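Side-chain contacts in putative aminopeptidase (PDB 5NTH), which probably removes amino-terminal residues from peptides as a manganese-dependent M17 leucyl aminopeptidase, here bound to actinonin: residues Asp246-Lys251 against Val399-Gly404; Ile349-Val354 against Gln406-Asp411. One frame throughout, in Å; residues are numbered along the deposited sequence.

Overall arrangement
From the N terminus, the chain passes through the N-terminal domain and reaches strand 246-251 of the catalytic domain. Contact 1 brings this strand together with the end of helix 391-404, closing a loop of 147 residues. Within that loop runs strand 349-361. Contact 2 joins its early part to the segment after the helix, across 51 intervening residues. The segments alternate along the chain, so the two contacts cross. The centres of contact 1 and contact 2 are about 11 Å apart. P410 of contact 2 packs on A402 and T403 of contact 1. Together they fit helix 391-404 and its exit loop onto the large mixed sheet. Both lie away from the manganese and actinonin sites.

Contact 1: residues Asp246-Lys251 against Val399-Gly404; sequences DMTVIK and VYYATG
I250 and Y401 have the nearest CA atoms of the two segments, 10.3 Å apart. Residues 246-251 form a strand, and 399-404 are the last turn and a half of helix 391-404. Side chains alone bridge this gap. Y401 does most of the work. Its CG stands anti to the backbone N (chi1 -179°), and the ring reaches from the helix to the strand. The CD1 methyl of I250 packs obliquely against the ring, 3.9 Å from CE1 of Y401. Further out, the phenol oxygen meets T248. OH of Y401 is modelled 3.0 Å from CG2 of T248, short for such a pair and therefore doubtful in detail. Y260 also touches the Y401 side chain. At the helix end, O of V399 accepts from both N and OG1 of T403. The arrangement is a helix packed on one face of the mixed sheet of the M17 catalytic domain. Y401 reaches past T278 of strand 275-282 to strand 246-251, an outermost strand of that sheet in this chain, which pairs antiparallel with 275-282. Elsewhere on the helix, V399 and A402 lie on strand 291-300, and V399 and T403 on strand 412-417.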
loop_
_atom_site.group_PDB
_atom_site.type_symbol
_atom_site.label_atom_id
_atom_site.label_comp_id
_atom_site.label_asym_id
_atom_site.label_seq_id
_atom_site.Cartn_x
_atom_site.Cartn_y
_atom_site.Cartn_z
ATOM N N ASP A 246 -48.368 16.348 3.578
ATOM C CA ASP A 246 -48.528 14.919 3.845
ATOM C C ASP A 246 -47.122 14.338 4.046
ATOM O O ASP A 246 -46.144 14.812 3.463
ATOM C CB ASP A 246 -49.327 14.178 2.735
ATOM C CG ASP A 246 -50.713 14.824 2.428
ATOM O OD1 ASP A 246 -51.355 15.409 3.341
ATOM O OD2 ASP A 246 -51.169 14.732 1.255
ATOM N N MET A 247 -47.023 13.343 4.907
ATOM C CA MET A 247 -45.768 12.680 5.185
ATOM C C MET A 247 -45.995 11.178 5.161
ATOM O O MET A 247 -46.940 10.675 5.765
ATOM C CB MET A 247 -45.239 13.097 6.555
ATOM C CG MET A 247 -43.803 12.667 6.799
ATOM S SD MET A 247 -43.114 13.167 8.387
ATOM C CE MET A 247 -44.038 12.141 9.541
ATOM N N THR A 248 -45.110 10.465 4.478
ATOM C CA THR A 248 -45.088 8.997 4.517
ATOM C C THR A 248 -43.723 8.533 5.006
ATOM O O THR A 248 -42.698 8.939 4.455
ATOM C CB THR A 248 -45.376 8.400 3.128
ATOM O OG1 THR A 248 -46.664 8.865 2.674
ATOM C CG2 THR A 248 -45.332 6.849 3.179
ATOM N N VAL A 249 -43.715 7.706 6.045
ATOM C CA VAL A 249 -42.474 7.162 6.606
ATOM C C VAL A 249 -42.557 5.664 6.562
ATOM O O VAL A 249 -43.501 5.102 7.085
ATOM C CB VAL A 249 -42.302 7.544 8.088
ATOM C CG1 VAL A 249 -41.015 6.963 8.655
ATOM C CG2 VAL A 249 -42.307 9.053 8.263
ATOM N N ILE A 250 -41.569 5.001 5.980
ATOM C CA ILE A 250 -41.442 3.541 6.146
ATOM C C ILE A 250 -40.184 3.307 6.959
ATOM O O ILE A 250 -39.124 3.780 6.575
ATOM C CB ILE A 250 -41.421 2.798 4.789
ATOM C CG1 ILE A 250 -42.680 3.173 3.968
ATOM C CG2 ILE A 250 -41.360 1.271 5.000
ATOM C CD1 ILE A 250 -42.552 2.941 2.487
ATOM N N LYS A 251 -40.298 2.610 8.084
ATOM C CA LYS A 251 -39.181 2.508 9.043
ATOM C C LYS A 251 -38.804 1.057 9.378
ATOM O O LYS A 251 -39.682 0.219 9.551
ATOM C CB LYS A 251 -39.543 3.255 10.331
ATOM C CG LYS A 251 -38.484 3.228 11.429
ATOM C CD LYS A 251 -38.966 3.969 12.691
ATOM C CE LYS A 251 -38.151 3.625 13.954
ATOM N NZ LYS A 251 -38.353 4.559 15.115
ATOM N N VAL A 399 -35.979 6.033 -5.407
ATOM C CA VAL A 399 -36.549 6.491 -6.636
ATOM C C VAL A 399 -37.747 5.617 -7.011
ATOM O O VAL A 399 -38.752 6.147 -7.494
ATOM C CB VAL A 399 -35.519 6.622 -7.756
ATOM C CG1 VAL A 399 -34.468 7.650 -7.359
ATOM C CG2 VAL A 399 -34.893 5.275 -8.130
ATOM N N TYR A 400 -37.692 4.314 -6.723
ATOM C CA TYR A 400 -38.842 3.461 -6.976
ATOM C C TYR A 400 -40.036 3.919 -6.145
ATOM O O TYR A 400 -41.121 4.121 -6.665
ATOM C CB TYR A 400 -38.565 1.974 -6.753
ATOM C CG TYR A 400 -39.757 1.181 -7.189
ATOM C CD1 TYR A 400 -39.938 0.810 -8.531
ATOM C CD2 TYR A 400 -40.781 0.901 -6.282
ATOM C CE1 TYR A 400 -41.091 0.118 -8.939
ATOM C CE2 TYR A 400 -41.940 0.222 -6.671
ATOM C CZ TYR A 400 -42.094 -0.171 -7.996
ATOM O OH TYR A 400 -43.237 -0.822 -8.365
ATOM N N TYR A 401 -39.849 4.100 -4.856
ATOM C CA TYR A 401 -40.926 4.687 -4.045
ATOM C C TYR A 401 -41.540 5.943 -4.657
ATOM O O TYR A 401 -42.745 6.103 -4.673
ATOM C CB TYR A 401 -40.460 5.081 -2.650
ATOM C CG TYR A 401 -41.618 5.649 -1.871
ATOM C CD1 TYR A 401 -42.473 4.804 -1.202
ATOM C CD2 TYR A 401 -41.907 7.026 -1.865
ATOM C CE1 TYR A 401 -43.572 5.280 -0.508
ATOM C CE2 TYR A 401 -43.015 7.520 -1.173
ATOM C CZ TYR A 401 -43.850 6.631 -0.488
ATOM O OH TYR A 401 -44.975 7.034 0.210
ATOM N N ALA A 402 -40.693 6.855 -5.096
ATOM C CA ALA A 402 -41.140 8.167 -5.528
ATOM C C ALA A 402 -41.820 8.082 -6.879
ATOM O O ALA A 402 -42.741 8.852 -7.145
ATOM C CB ALA A 402 -39.980 9.127 -5.591
ATOM N N THR A 403 -41.381 7.143 -7.719
ATOM C CA THR A 403 -41.951 6.996 -9.068
ATOM C C THR A 403 -43.053 5.985 -9.181
ATOM O O THR A 403 -43.831 6.081 -10.101
ATOM C CB THR A 403 -40.906 6.605 -10.115
ATOM O OG1 THR A 403 -40.251 5.376 -9.755
ATOM C CG2 THR A 403 -39.928 7.706 -10.262
ATOM N N GLY A 404 -43.099 5.017 -8.272
ATOM C CA GLY A 404 -44.055 3.918 -8.347
ATOM C C GLY A 404 -44.970 3.669 -7.163
ATOM O O GLY A 404 -45.824 2.810 -7.239
#

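Contact 2: residues Ile349-Val354 against Gln406-Asp411; sequences IANISV and QDFVPD
N351 meets F408 just after the chain turns a corner at A350. CB of N351 sits over the centre of one face of the F408 ring, 3.8 Å from the centroid, a CH-pi contact. The N351 amide runs outward from there, past the CG end of the ring and over CB of F408, its plane 17° from the ring plane. The stack is therefore offset, with ND2 of N351 4.1 Å from CG of F408. N292 accepts a hydrogen bond from ND2, which helps to fix the amide. I352 points away from F408, and its side chain touches F332 of helix 323-341. Such alternation fits a strand inside the mixed sheet of the M17 catalytic domain, with helices on both faces. A beta-alpha-beta crossover leads from this strand through helix 391-404 to the parallel strand 412-417, skipping strand 291-300. Residues 406-411 are its last link, a loop. S353 faces this link again. CB of S353 lies at the edge of the F408 ring, 3.7 Å from CZ of F408. OG of S353, anti to the backbone N (chi1 162°), accepts from NE2 of Q406 at 2.8 Å. The bond is bent, 143° at the hydrogen, and OG is tilted from the Q406 amide plane. NE2 also makes a weak bond to O of A402.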
loop_
_atom_site.group_PDB
_atom_site.type_symbol
_atom_site.label_atom_id
_atom_site.label_comp_id
_atom_site.label_asym_id
_atom_site.label_seq_id
_atom_site.Cartn_x
_atom_site.Cartn_y
_atom_site.Cartn_z
ATOM N N ILE A 349 -46.210 24.286 -10.841
ATOM C CA ILE A 349 -45.899 23.056 -10.157
ATOM C C ILE A 349 -47.144 22.608 -9.413
ATOM O O ILE A 349 -47.674 23.351 -8.590
ATOM C CB ILE A 349 -44.675 23.250 -9.211
ATOM C CG1 ILE A 349 -43.411 23.514 -10.070
ATOM C CG2 ILE A 349 -44.475 22.026 -8.293
ATOM C CD1 ILE A 349 -42.131 23.672 -9.290
ATOM N N ALA A 350 -47.586 21.388 -9.703
ATOM C CA ALA A 350 -48.812 20.829 -9.119
ATOM C C ALA A 350 -48.538 20.043 -7.856
ATOM O O ALA A 350 -49.139 20.312 -6.825
ATOM C CB ALA A 350 -49.514 19.935 -10.134
ATOM N N ASN A 351 -47.657 19.044 -7.960
ATOM C CA ASN A 351 -47.205 18.263 -6.809
ATOM C C ASN A 351 -45.719 18.236 -6.640
ATOM O O ASN A 351 -45.006 17.964 -7.602
ATOM C CB ASN A 351 -47.619 16.826 -6.972
ATOM C CG ASN A 351 -49.096 16.668 -6.908
ATOM O OD1 ASN A 351 -49.685 16.785 -5.829
ATOM N ND2 ASN A 351 -49.718 16.424 -8.060
ATOM N N ILE A 352 -45.254 18.489 -5.414
ATOM C CA ILE A 352 -43.841 18.299 -5.104
ATOM C C ILE A 352 -43.671 17.315 -3.967
ATOM O O ILE A 352 -44.424 17.316 -2.997
ATOM C CB ILE A 352 -43.103 19.620 -4.835
ATOM C CG1 ILE A 352 -41.588 19.372 -4.757
ATOM C CG2 ILE A 352 -43.626 20.302 -3.585
ATOM C CD1 ILE A 352 -40.754 20.620 -4.979
ATOM N N SER A 353 -42.652 16.483 -4.110
ATOM C CA SER A 353 -42.420 15.331 -3.244
ATOM C C SER A 353 -40.950 15.354 -2.902
ATOM O O SER A 353 -40.123 15.690 -3.742
ATOM C CB SER A 353 -42.780 14.109 -4.064
ATOM O OG SER A 353 -42.251 12.920 -3.563
ATOM N N VAL A 354 -40.596 15.062 -1.672
ATOM C CA VAL A 354 -39.165 14.858 -1.366
ATOM C C VAL A 354 -39.024 13.587 -0.574
ATOM O O VAL A 354 -39.736 13.404 0.406
ATOM C CB VAL A 354 -38.478 16.051 -0.648
ATOM C CG1 VAL A 354 -39.192 16.461 0.644
ATOM C CG2 VAL A 354 -37.005 15.729 -0.386
ATOM N N GLN A 406 -46.245 6.484 -4.925
ATOM C CA GLN A 406 -47.036 7.643 -4.568
ATOM C C GLN A 406 -48.355 7.647 -5.335
ATOM O O GLN A 406 -48.514 6.921 -6.325
ATOM C CB GLN A 406 -46.232 8.894 -4.861
ATOM C CG GLN A 406 -44.954 8.930 -4.036
ATOM C CD GLN A 406 -44.497 10.335 -3.708
ATOM O OE1 GLN A 406 -44.730 10.850 -2.595
ATOM N NE2 GLN A 406 -43.840 10.970 -4.680
ATOM N N ASP A 407 -49.309 8.451 -4.862
ATOM C CA ASP A 407 -50.605 8.591 -5.557
ATOM C C ASP A 407 -50.641 9.580 -6.743
ATOM O O ASP A 407 -51.709 9.860 -7.251
ATOM C CB ASP A 407 -51.783 8.783 -4.562
ATOM C CG ASP A 407 -51.826 10.172 -3.839
ATOM O OD1 ASP A 407 -51.260 11.219 -4.291
ATOM O OD2 ASP A 407 -52.492 10.202 -2.762
ATOM N N PHE A 408 -49.483 10.089 -7.180
ATOM C CA PHE A 408 -49.322 10.797 -8.472
ATOM C C PHE A 408 -48.029 10.306 -9.143
ATOM O O PHE A 408 -47.119 9.852 -8.466
ATOM C CB PHE A 408 -49.223 12.294 -8.235
ATOM C CG PHE A 408 -47.896 12.739 -7.629
ATOM C CD1 PHE A 408 -47.693 12.747 -6.254
ATOM C CD2 PHE A 408 -46.837 13.150 -8.450
ATOM C CE1 PHE A 408 -46.466 13.162 -5.711
ATOM C CE2 PHE A 408 -45.617 13.547 -7.905
ATOM C CZ PHE A 408 -45.439 13.563 -6.535
ATOM N N VAL A 409 -47.920 10.422 -10.453
ATOM C CA VAL A 409 -46.719 9.976 -11.157
ATOM C C VAL A 409 -45.880 11.184 -11.433
ATOM O O VAL A 409 -46.362 12.063 -12.098
ATOM C CB VAL A 409 -47.063 9.361 -12.528
ATOM C CG1 VAL A 409 -45.784 9.005 -13.304
ATOM C CG2 VAL A 409 -47.947 8.128 -12.362
ATOM N N PRO A 410 -44.619 11.228 -10.978
ATOM C CA PRO A 410 -43.834 12.417 -11.328
ATOM C C PRO A 410 -43.583 12.614 -12.837
ATOM O O PRO A 410 -43.543 11.650 -13.604
ATOM C CB PRO A 410 -42.492 12.186 -10.611
ATOM C CG PRO A 410 -42.748 11.122 -9.627
ATOM C CD PRO A 410 -43.819 10.268 -10.207
ATOM N N ASP A 411 -43.437 13.868 -13.233
ATOM C CA ASP A 411 -42.979 14.199 -14.570
ATOM C C ASP A 411 -41.510 14.535 -14.636
ATOM O O ASP A 411 -40.961 14.720 -15.724
ATOM C CB ASP A 411 -43.776 15.368 -15.134
ATOM C CG ASP A 411 -45.273 15.136 -15.060
ATOM O OD1 ASP A 411 -45.762 14.089 -15.592
ATOM O OD2 ASP A 411 -45.941 16.013 -14.447
#